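PDB 4DOO: fatty-acid-binding protein 1 from Arabidopsis thaliana, which binds fatty acids, preferring saturated ones, within a chalcone-isomerase-like fold, and may take part in alpha-linolenic acid metabolism in the chloroplast. Local coordinates for residues 66-80 with 192-204. Residues are numbered along the deposited sequence; the frame is centred on the assembly and turned at random.
Sequences PASEIRGNKSFMDDL and REDFLDNAASLAF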
loop_
_atom_site.group_PDB
_atom_site.type_symbol
_atom_site.label_atom_id
_atom_site.label_comp_id
_atom_site.label_asym_id
_atom_site.label_seq_id
_atom_site.Cartn_x
_atom_site.Cartn_y
_atom_site.Cartn_z
ATOM N N PRO A 66 -15.529 -18.516 10.390
ATOM C CA PRO A 66 -16.052 -17.191 10.721
ATOM C C PRO A 66 -14.913 -16.176 10.677
ATOM O O PRO A 66 -13.740 -16.545 10.770
ATOM C CB PRO A 66 -16.618 -17.388 12.128
ATOM C CG PRO A 66 -15.700 -18.407 12.712
ATOM C CD PRO A 66 -15.539 -19.396 11.571
ATOM N N ALA A 67 -15.265 -14.904 10.538
ATOM C CA ALA A 67 -14.280 -13.828 10.463
ATOM C C ALA A 67 -13.240 -13.882 11.582
ATOM O O ALA A 67 -12.040 -13.757 11.330
ATOM C CB ALA A 67 -14.997 -12.472 10.470
ATOM N N SER A 68 -13.693 -14.075 12.817
ATOM C CA SER A 68 -12.784 -14.122 13.956
ATOM C C SER A 68 -11.729 -15.223 13.811
ATOM O O SER A 68 -10.579 -15.044 14.206
ATOM C CB SER A 68 -13.577 -14.326 15.257
ATOM O OG SER A 68 -14.221 -15.589 15.266
ATOM N N GLU A 69 -12.117 -16.365 13.253
ATOM C CA GLU A 69 -11.171 -17.457 13.076
ATOM C C GLU A 69 -10.241 -17.205 11.899
ATOM O O GLU A 69 -9.092 -17.641 11.903
ATOM C CB GLU A 69 -11.915 -18.782 12.900
ATOM C CG GLU A 69 -12.443 -19.339 14.217
ATOM C CD GLU A 69 -13.234 -20.621 14.040
ATOM O OE1 GLU A 69 -12.798 -21.482 13.247
ATOM O OE2 GLU A 69 -14.285 -20.770 14.703
ATOM N N ILE A 70 -10.736 -16.502 10.890
ATOM C CA ILE A 70 -9.907 -16.182 9.733
ATOM C C ILE A 70 -8.830 -15.215 10.208
ATOM O O ILE A 70 -7.641 -15.410 9.942
ATOM C CB ILE A 70 -10.731 -15.508 8.620
ATOM C CG1 ILE A 70 -11.726 -16.514 8.034
ATOM C CG2 ILE A 70 -9.806 -14.962 7.537
ATOM C CD1 ILE A 70 -12.757 -15.889 7.105
ATOM N N ARG A 71 -9.262 -14.179 10.921
ATOM C CA ARG A 71 -8.357 -13.163 11.448
ATOM C C ARG A 71 -7.397 -13.776 12.464
ATOM O O ARG A 71 -6.232 -13.378 12.553
ATOM C CB ARG A 71 -9.164 -12.040 12.105
ATOM C CG ARG A 71 -8.334 -10.890 12.656
ATOM C CD ARG A 71 -7.679 -10.073 11.539
ATOM N NE ARG A 71 -7.183 -8.800 12.053
ATOM C CZ ARG A 71 -5.994 -8.624 12.617
ATOM N NH1 ARG A 71 -5.153 -9.643 12.734
ATOM N NH2 ARG A 71 -5.658 -7.430 13.094
ATOM N N GLY A 72 -7.889 -14.755 13.220
ATOM C CA GLY A 72 -7.063 -15.410 14.220
ATOM C C GLY A 72 -5.935 -16.256 13.653
ATOM O O GLY A 72 -5.038 -16.664 14.388
ATOM N N ASN A 73 -5.974 -16.523 12.351
ATOM C CA ASN A 73 -4.936 -17.323 11.707
ATOM C C ASN A 73 -3.708 -16.486 11.399
ATOM O O ASN A 73 -3.790 -15.504 10.667
ATOM C CB ASN A 73 -5.461 -17.942 10.411
ATOM C CG ASN A 73 -5.956 -19.358 10.604
ATOM O OD1 ASN A 73 -5.164 -20.283 10.797
ATOM N ND2 ASN A 73 -7.273 -19.537 10.563
ATOM N N LYS A 74 -2.568 -16.882 11.952
ATOM C CA LYS A 74 -1.330 -16.148 11.722
ATOM C C LYS A 74 -0.975 -16.085 10.244
ATOM O O LYS A 74 -0.296 -15.166 9.803
ATOM C CB LYS A 74 -0.181 -16.791 12.510
ATOM C CG LYS A 74 -0.303 -16.596 14.015
ATOM C CD LYS A 74 0.916 -17.131 14.756
ATOM C CE LYS A 74 0.838 -16.790 16.239
ATOM N NZ LYS A 74 2.028 -17.274 16.990
ATOM N N SER A 75 -1.452 -17.057 9.478
ATOM C CA SER A 75 -1.175 -17.120 8.046
ATOM C C SER A 75 -2.005 -16.167 7.180
ATOM O O SER A 75 -1.666 -15.935 6.019
ATOM C CB SER A 75 -1.417 -18.546 7.548
ATOM O OG SER A 75 -2.779 -18.903 7.747
ATOM N N PHE A 76 -3.082 -15.621 7.736
ATOM C CA PHE A 76 -3.974 -14.745 6.970
ATOM C C PHE A 76 -3.285 -13.597 6.248
ATOM O O PHE A 76 -3.478 -13.413 5.046
ATOM C CB PHE A 76 -5.082 -14.197 7.879
ATOM C CG PHE A 76 -6.147 -13.421 7.146
ATOM C CD1 PHE A 76 -6.788 -13.963 6.036
ATOM C CD2 PHE A 76 -6.539 -12.163 7.592
ATOM C CE1 PHE A 76 -7.806 -13.266 5.381
ATOM C CE2 PHE A 76 -7.554 -11.456 6.946
ATOM C CZ PHE A 76 -8.187 -12.007 5.842
ATOM N N MET A 77 -2.484 -12.829 6.980
ATOM C CA MET A 77 -1.790 -11.693 6.393
ATOM C C MET A 77 -0.952 -12.081 5.172
ATOM O O MET A 77 -1.068 -11.460 4.116
ATOM C CB MET A 77 -0.914 -11.017 7.453
ATOM C CG MET A 77 -0.116 -9.822 6.940
ATOM S SD MET A 77 0.680 -8.901 8.271
ATOM C CE MET A 77 2.037 -9.974 8.683
ATOM N N ASP A 78 -0.121 -13.110 5.302
ATOM C CA ASP A 78 0.716 -13.528 4.177
ATOM C C ASP A 78 -0.115 -14.124 3.039
ATOM O O ASP A 78 0.236 -13.977 1.867
ATOM C CB ASP A 78 1.764 -14.550 4.621
ATOM C CG ASP A 78 2.888 -14.698 3.613
ATOM O OD1 ASP A 78 3.779 -13.825 3.595
ATOM O OD2 ASP A 78 2.878 -15.670 2.830
ATOM N N ASP A 79 -1.209 -14.800 3.374
ATOM C CA ASP A 79 -2.051 -15.387 2.333
ATOM C C ASP A 79 -2.667 -14.282 1.472
ATOM O O ASP A 79 -2.749 -14.416 0.245
ATOM C CB ASP A 79 -3.165 -16.259 2.933
ATOM C CG ASP A 79 -2.661 -17.614 3.422
ATOM O OD1 ASP A 79 -1.648 -18.117 2.890
ATOM O OD2 ASP A 79 -3.295 -18.189 4.331
ATOM N N LEU A 80 -3.096 -13.195 2.113
ATOM C CA LEU A 80 -3.688 -12.065 1.397
ATOM C C LEU A 80 -2.681 -11.406 0.464
ATOM O O LEU A 80 -2.976 -11.167 -0.707
ATOM C CB LEU A 80 -4.201 -11.001 2.373
ATOM C CG LEU A 80 -5.535 -11.221 3.082
ATOM C CD1 LEU A 80 -5.757 -10.089 4.086
ATOM C CD2 LEU A 80 -6.670 -11.264 2.056
ATOM N N ARG A 192 -2.735 -1.326 9.609
ATOM C CA ARG A 192 -2.635 -2.729 9.226
ATOM C C ARG A 192 -3.695 -3.556 9.941
ATOM O O ARG A 192 -4.318 -4.430 9.339
ATOM C CB ARG A 192 -1.255 -3.297 9.563
ATOM C CG ARG A 192 -1.115 -4.764 9.163
ATOM C CD ARG A 192 0.115 -5.399 9.775
ATOM N NE ARG A 192 0.020 -5.493 11.229
ATOM C CZ ARG A 192 1.033 -5.845 12.011
ATOM N NH1 ARG A 192 2.212 -6.131 11.471
ATOM N NH2 ARG A 192 0.870 -5.916 13.326
ATOM N N GLU A 193 -3.892 -3.283 11.228
ATOM C CA GLU A 193 -4.876 -4.021 12.003
ATOM C C GLU A 193 -6.279 -3.805 11.449
ATOM O O GLU A 193 -7.063 -4.751 11.343
ATOM C CB GLU A 193 -4.800 -3.612 13.476
ATOM C CG GLU A 193 -3.459 -3.966 14.115
ATOM C CD GLU A 193 -3.154 -5.458 14.040
ATOM O OE1 GLU A 193 -3.846 -6.244 14.727
ATOM O OE2 GLU A 193 -2.235 -5.849 13.287
ATOM N N ASP A 194 -6.593 -2.563 11.091
ATOM C CA ASP A 194 -7.898 -2.254 10.523
ATOM C C ASP A 194 -8.041 -2.965 9.185
ATOM O O ASP A 194 -9.103 -3.484 8.866
ATOM C CB ASP A 194 -8.061 -0.743 10.316
ATOM C CG ASP A 194 -8.265 0.006 11.620
ATOM O OD1 ASP A 194 -8.247 1.259 11.602
ATOM O OD2 ASP A 194 -8.451 -0.662 12.662
ATOM N N PHE A 195 -6.967 -2.985 8.402
ATOM C CA PHE A 195 -7.013 -3.633 7.099
ATOM C C PHE A 195 -7.330 -5.118 7.232
ATOM O O PHE A 195 -8.195 -5.636 6.527
ATOM C CB PHE A 195 -5.681 -3.444 6.354
ATOM C CG PHE A 195 -5.554 -4.285 5.109
ATOM C CD1 PHE A 195 -5.072 -5.589 5.180
ATOM C CD2 PHE A 195 -5.937 -3.783 3.870
ATOM C CE1 PHE A 195 -4.973 -6.382 4.033
ATOM C CE2 PHE A 195 -5.841 -4.569 2.719
ATOM C CZ PHE A 195 -5.358 -5.867 2.804
ATOM N N LEU A 196 -6.627 -5.794 8.135
ATOM C CA LEU A 196 -6.824 -7.222 8.348
ATOM C C LEU A 196 -8.202 -7.513 8.943
ATOM O O LEU A 196 -8.851 -8.494 8.570
ATOM C CB LEU A 196 -5.719 -7.768 9.254
ATOM C CG LEU A 196 -4.310 -7.689 8.653
ATOM C CD1 LEU A 196 -3.270 -8.144 9.689
ATOM C CD2 LEU A 196 -4.244 -8.564 7.408
ATOM N N ASP A 197 -8.646 -6.660 9.861
ATOM C CA ASP A 197 -9.960 -6.831 10.472
ATOM C C ASP A 197 -11.039 -6.709 9.402
ATOM O O ASP A 197 -11.941 -7.541 9.325
ATOM C CB ASP A 197 -10.233 -5.770 11.551
ATOM C CG ASP A 197 -9.476 -6.022 12.851
ATOM O OD1 ASP A 197 -9.013 -7.158 13.080
ATOM O OD2 ASP A 197 -9.365 -5.074 13.662
ATOM N N ASN A 198 -10.944 -5.673 8.569
ATOM C CA ASN A 198 -11.948 -5.456 7.535
ATOM C C ASN A 198 -11.839 -6.421 6.361
ATOM O O ASN A 198 -12.845 -6.738 5.723
ATOM C CB ASN A 198 -11.914 -3.996 7.052
ATOM C CG ASN A 198 -12.291 -3.014 8.154
ATOM O OD1 ASN A 198 -13.215 -3.271 8.934
ATOM N ND2 ASN A 198 -11.583 -1.887 8.226
ATOM N N ALA A 199 -10.628 -6.892 6.072
ATOM C CA ALA A 199 -10.447 -7.849 4.984
ATOM C C ALA A 199 -11.109 -9.159 5.406
ATOM O O ALA A 199 -11.709 -9.860 4.589
ATOM C CB ALA A 199 -8.950 -8.081 4.705
ATOM N N ALA A 200 -11.003 -9.475 6.693
ATOM C CA ALA A 200 -11.587 -10.698 7.235
ATOM C C ALA A 200 -13.113 -10.629 7.206
ATOM O O ALA A 200 -13.786 -11.646 7.040
ATOM C CB ALA A 200 -11.104 -10.919 8.666
ATOM N N SER A 201 -13.650 -9.423 7.358
ATOM C CA SER A 201 -15.097 -9.217 7.364
ATOM C C SER A 201 -15.683 -9.073 5.964
ATOM O O SER A 201 -16.837 -9.422 5.727
ATOM C CB SER A 201 -15.449 -7.956 8.164
ATOM O OG SER A 201 -14.968 -8.026 9.493
ATOM N N LEU A 202 -14.877 -8.551 5.046
ATOM C CA LEU A 202 -15.301 -8.292 3.672
ATOM C C LEU A 202 -15.992 -9.446 2.952
ATOM O O LEU A 202 -16.889 -9.223 2.141
ATOM C CB LEU A 202 -14.099 -7.806 2.852
ATOM C CG LEU A 202 -14.372 -7.201 1.475
ATOM C CD1 LEU A 202 -15.390 -6.069 1.595
ATOM C CD2 LEU A 202 -13.067 -6.692 0.884
ATOM N N ALA A 203 -15.594 -10.676 3.246
ATOM C CA ALA A 203 -16.200 -11.829 2.589
ATOM C C ALA A 203 -17.637 -12.094 3.029
ATOM O O ALA A 203 -18.353 -12.859 2.381
ATOM C CB ALA A 203 -15.350 -13.074 2.823
ATOM N N PHE A 204 -18.064 -11.461 4.119
ATOM C CA PHE A 204 -19.416 -11.668 4.633
ATOM C C PHE A 204 -20.395 -10.519 4.390
ATOM O O PHE A 204 -21.467 -10.475 4.997
ATOM C CB PHE A 204 -19.353 -11.978 6.132
ATOM C CG PHE A 204 -18.461 -13.139 6.465
ATOM C CD1 PHE A 204 -17.152 -12.931 6.893
ATOM C CD2 PHE A 204 -18.912 -14.445 6.304
ATOM C CE1 PHE A 204 -16.307 -14.009 7.155
ATOM C CE2 PHE A 204 -18.076 -15.527 6.562
ATOM C CZ PHE A 204 -16.769 -15.309 6.989
HETATM O O HOH W 1 -2.338 -8.642 13.197
#
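Arg-71 of the short helix 67-71 reaches over helix 189-202, the last of the chain, as a knob among Glu-193, Leu-196, Asp-197 and Ala-200, in the helical layer packed on the antiparallel sheet of this chalcone-isomerase fold, away from the fatty-acid pockets. Arg-71 CB lies 4.1 Å from Ala-200 CB. CG sits anti to the backbone N (chi1 -178°) and the chain bends at the next bond, which takes CD past Leu-196 O and Asp-197 OD1. Arg-71 NE donates to Asp-197 OD1 at 2.7 Å, a bent hydrogen bond (135°) within a salt bridge, tilted out of the guanidinium plane, while Leu-196 CB lies over one guanidinium face. Arg-71 NH2 bonds Glu-193 OE1 at 2.7 Å, almost in the guanidinium plane but well above the carboxylate's. With an alanine in place of Arg-71, Asp-197 is likely to lose its charge partner here and be left freer to turn, and Glu-193 OE1 would lose its NH2 mate. Arg-192 NE and NH2 both hold Glu-193 OE2, and Arg-192 NH1 in turn hydrogen-bonds Gly-183 O. Beside this salt-bridge network, Phe-76 presents its ring edge to Leu-196 O, with Ile-70 CG2 over one face and Leu-80 CD1 over the other. Leu-80 CD1 also meets Phe-195 CE1 and Ala-199 CB, each at 3.8 Å. Back at the arginine's tip, Arg-71 NH1 donates to a water that in turn donates to Glu-193 OE2.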